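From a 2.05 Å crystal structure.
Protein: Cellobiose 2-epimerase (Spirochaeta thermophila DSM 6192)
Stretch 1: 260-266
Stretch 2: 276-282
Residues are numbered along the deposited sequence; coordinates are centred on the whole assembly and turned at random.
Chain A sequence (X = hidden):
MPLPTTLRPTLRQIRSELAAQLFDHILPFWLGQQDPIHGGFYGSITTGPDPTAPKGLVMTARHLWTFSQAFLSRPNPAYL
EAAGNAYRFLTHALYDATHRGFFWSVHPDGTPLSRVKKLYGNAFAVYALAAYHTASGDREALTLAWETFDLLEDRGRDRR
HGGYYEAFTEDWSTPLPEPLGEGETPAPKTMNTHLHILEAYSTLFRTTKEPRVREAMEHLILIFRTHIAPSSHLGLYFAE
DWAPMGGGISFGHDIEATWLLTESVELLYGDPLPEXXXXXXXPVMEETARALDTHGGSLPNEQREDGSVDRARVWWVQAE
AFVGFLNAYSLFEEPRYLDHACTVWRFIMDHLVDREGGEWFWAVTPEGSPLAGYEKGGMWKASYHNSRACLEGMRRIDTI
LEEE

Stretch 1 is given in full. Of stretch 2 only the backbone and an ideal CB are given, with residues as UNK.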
# COMPACT_ATOMS: atom_id res chain seq x y z
N LEU A 260 2.81 8.31 3.22
CA LEU A 260 2.50 8.52 1.80
C LEU A 260 2.24 9.99 1.50
O LEU A 260 2.68 10.51 0.47
CB LEU A 260 1.30 7.67 1.36
CG LEU A 260 1.67 6.20 1.10
CD1 LEU A 260 0.45 5.37 0.82
CD2 LEU A 260 2.69 6.12 -0.03
N LEU A 261 1.53 10.68 2.40
CA LEU A 261 1.30 12.10 2.21
C LEU A 261 2.62 12.86 2.24
O LEU A 261 2.87 13.73 1.41
CB LEU A 261 0.35 12.64 3.28
CG LEU A 261 -1.16 12.66 3.05
CD1 LEU A 261 -1.70 11.33 2.61
CD2 LEU A 261 -1.83 13.09 4.33
N THR A 262 3.48 12.51 3.21
CA THR A 262 4.82 13.10 3.29
C THR A 262 5.59 12.92 1.99
O THR A 262 6.16 13.88 1.47
CB THR A 262 5.61 12.49 4.48
OG1 THR A 262 5.04 12.91 5.74
CG2 THR A 262 7.06 12.89 4.39
N GLU A 263 5.58 11.70 1.42
CA GLU A 263 6.31 11.49 0.16
C GLU A 263 5.87 12.47 -0.93
O GLU A 263 6.70 13.05 -1.63
CB GLU A 263 6.12 10.07 -0.35
CG GLU A 263 7.04 9.71 -1.47
CD GLU A 263 6.56 8.52 -2.25
OE1 GLU A 263 5.38 8.14 -2.13
OE2 GLU A 263 7.39 7.94 -2.98
N SER A 264 4.55 12.64 -1.08
CA SER A 264 4.05 13.48 -2.17
C SER A 264 4.41 14.95 -1.96
O SER A 264 4.82 15.64 -2.90
CB SER A 264 2.54 13.29 -2.32
OG SER A 264 1.88 13.60 -1.10
N VAL A 265 4.25 15.45 -0.72
CA VAL A 265 4.54 16.86 -0.44
C VAL A 265 6.04 17.12 -0.45
O VAL A 265 6.50 18.24 -0.76
CB VAL A 265 3.86 17.31 0.87
CG1 VAL A 265 4.26 18.76 1.28
CG2 VAL A 265 2.37 17.24 0.74
N GLU A 266 6.85 16.10 -0.15
CA GLU A 266 8.29 16.22 -0.36
C GLU A 266 8.63 16.27 -1.85
O GLU A 266 9.45 17.09 -2.28
CB GLU A 266 9.02 15.07 0.34
CG GLU A 266 10.53 15.22 0.34
CD GLU A 266 11.21 14.49 1.50
OE1 GLU A 266 12.46 14.45 1.53
OE2 GLU A 266 10.50 13.98 2.40
N UNK A 276 2.79 24.22 7.27
CA UNK A 276 1.38 23.84 7.29
C UNK A 276 1.23 22.32 7.21
O UNK A 276 0.36 21.74 7.87
CB UNK A 276 0.63 24.51 6.14
N UNK A 277 2.09 21.65 6.44
CA UNK A 277 2.01 20.19 6.36
C UNK A 277 2.41 19.53 7.68
O UNK A 277 1.71 18.64 8.18
CB UNK A 277 2.90 19.67 5.23
N UNK A 278 3.53 19.95 8.27
CA UNK A 278 3.90 19.45 9.58
C UNK A 278 2.77 19.64 10.58
O UNK A 278 2.33 18.68 11.23
CB UNK A 278 5.17 20.15 10.08
N UNK A 279 2.25 20.87 10.70
CA UNK A 279 1.18 21.12 11.65
C UNK A 279 -0.05 20.27 11.37
O UNK A 279 -0.72 19.80 12.30
CB UNK A 279 0.80 22.60 11.63
N UNK A 280 -0.35 20.04 10.09
CA UNK A 280 -1.48 19.20 9.72
C UNK A 280 -1.27 17.76 10.17
O UNK A 280 -2.13 17.16 10.82
CB UNK A 280 -1.71 19.25 8.21
N UNK A 281 -0.12 17.18 9.82
CA UNK A 281 0.07 15.75 9.95
C UNK A 281 0.41 15.36 11.39
O UNK A 281 0.10 14.24 11.82
CB UNK A 281 1.17 15.28 9.00
N UNK A 282 1.02 16.27 12.16
CA UNK A 282 1.49 15.92 13.50
C UNK A 282 0.39 15.35 14.39
O UNK A 282 0.61 14.29 15.01
CB UNK A 282 2.10 17.15 14.17

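The two stretches are helical segments that run almost exactly antiparallel, their axes 11.6 Å apart at closest approach. The helical backbone angles of stretch 2 exclude little beyond proline and, less strictly, glycine. Stretch 1 turns L261 and V265 toward its neighbour, with T262 set to the side, and thus offers a mainly apolar surface with one hydroxyl.

At position 276, CA-to-CB points sideways and the ideal CB has nothing of stretch 1 within 5.5 Å. Many residues would fit, small or polar ones included; only a long one could lean back toward stretch 1. The residue is W276; with chi1 in p, its indole end comes nearer, CH2 reaching 4.7 Å from V265 CG2, too far for a close contact.

Position 277 is the most constrained. Its CA lies 8.0 Å from the CA of V265, and its ideal CB, pointing toward stretch 1, is 4.3 Å from V265 CG1. Beyond that CB lies a gap bordered by L261, T262 and V265, suited to a large apolar side chain such as leucine, methionine or phenylalanine. It is F277. With chi1 in t, the ring reaches from beside V265 toward L261 and T262: V265 CB lies over one face, and F277 CD1 is 3.9 Å from V265 CG2. L261 CB approaches F277 CE1 at 3.9 Å, while T262 OG1 meets the ring edge, 3.3 Å from F277 CE2. No hydrogen bond joins the two stretches, so packing carries this contact.

Positions 278 and 279 are out of reach of stretch 1, which sets no preference there; they are L278 and S279.

At position 280, CA-to-CB again points toward stretch 1, but the ideal CB has nothing of it within 5.5 Å. The intervening space calls for a long side chain, apolar at its end to suit L261: methionine or a large aromatic would serve. W280, with chi1 in t, spans the distance and brings CH2 to 3.6 Å from L261 CD2.

Position 281 also points toward stretch 1 without contact at its ideal CB. L261 CD2 and the T262 hydroxyl lie at similar distances beyond it; a medium-sized aliphatic turned to L261, such as leucine, isoleucine or methionine, would suit. I281, with both chi angles in m, places CD1 3.6 Å from L261 CD2, so the same methyl packs against both this residue and W280.

Position 282 is out of reach and could accept a long polar chain. R282 NH1 is hydrogen-bonded elsewhere in the structure.

Stretch 2 276-282: WFLSWIR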
# COMPACT_ATOMS: atom_id res chain seq x y z
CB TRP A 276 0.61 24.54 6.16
CG TRP A 276 1.01 24.23 4.73
CD1 TRP A 276 1.81 24.99 3.91
CD2 TRP A 276 0.59 23.10 3.93
NE1 TRP A 276 1.92 24.39 2.67
CE2 TRP A 276 1.19 23.23 2.66
CE3 TRP A 276 -0.23 21.99 4.18
CZ2 TRP A 276 1.00 22.29 1.65
CZ3 TRP A 276 -0.42 21.06 3.16
CH2 TRP A 276 0.19 21.22 1.91
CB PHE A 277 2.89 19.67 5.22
CG PHE A 277 2.88 18.16 5.12
CD1 PHE A 277 1.80 17.50 4.57
CD2 PHE A 277 3.91 17.41 5.66
CE1 PHE A 277 1.75 16.11 4.53
CE2 PHE A 277 3.89 16.02 5.62
CZ PHE A 277 2.80 15.37 5.05
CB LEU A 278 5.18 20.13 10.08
CG LEU A 278 6.43 19.87 9.24
CD1 LEU A 278 7.61 20.60 9.84
CD2 LEU A 278 6.76 18.40 9.13
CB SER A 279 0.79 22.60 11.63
OG SER A 279 1.93 23.40 11.87
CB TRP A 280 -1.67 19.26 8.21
CG TRP A 280 -2.66 18.30 7.64
CD1 TRP A 280 -3.74 17.78 8.27
CD2 TRP A 280 -2.65 17.75 6.31
NE1 TRP A 280 -4.42 16.94 7.41
CE2 TRP A 280 -3.77 16.91 6.21
CE3 TRP A 280 -1.82 17.91 5.20
CZ2 TRP A 280 -4.09 16.21 5.02
CZ3 TRP A 280 -2.12 17.21 4.02
CH2 TRP A 280 -3.25 16.38 3.95
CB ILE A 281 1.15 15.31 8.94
CG1 ILE A 281 0.50 15.04 7.58
CG2 ILE A 281 1.94 14.10 9.41
CD1 ILE A 281 -0.48 13.89 7.60
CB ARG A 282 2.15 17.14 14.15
CG ARG A 282 3.23 16.79 15.19
CD ARG A 282 3.49 17.93 16.16
NE ARG A 282 4.80 18.54 15.95
CZ ARG A 282 5.89 18.25 16.66
NH1 ARG A 282 5.83 17.37 17.65
NH2 ARG A 282 7.04 18.86 16.38
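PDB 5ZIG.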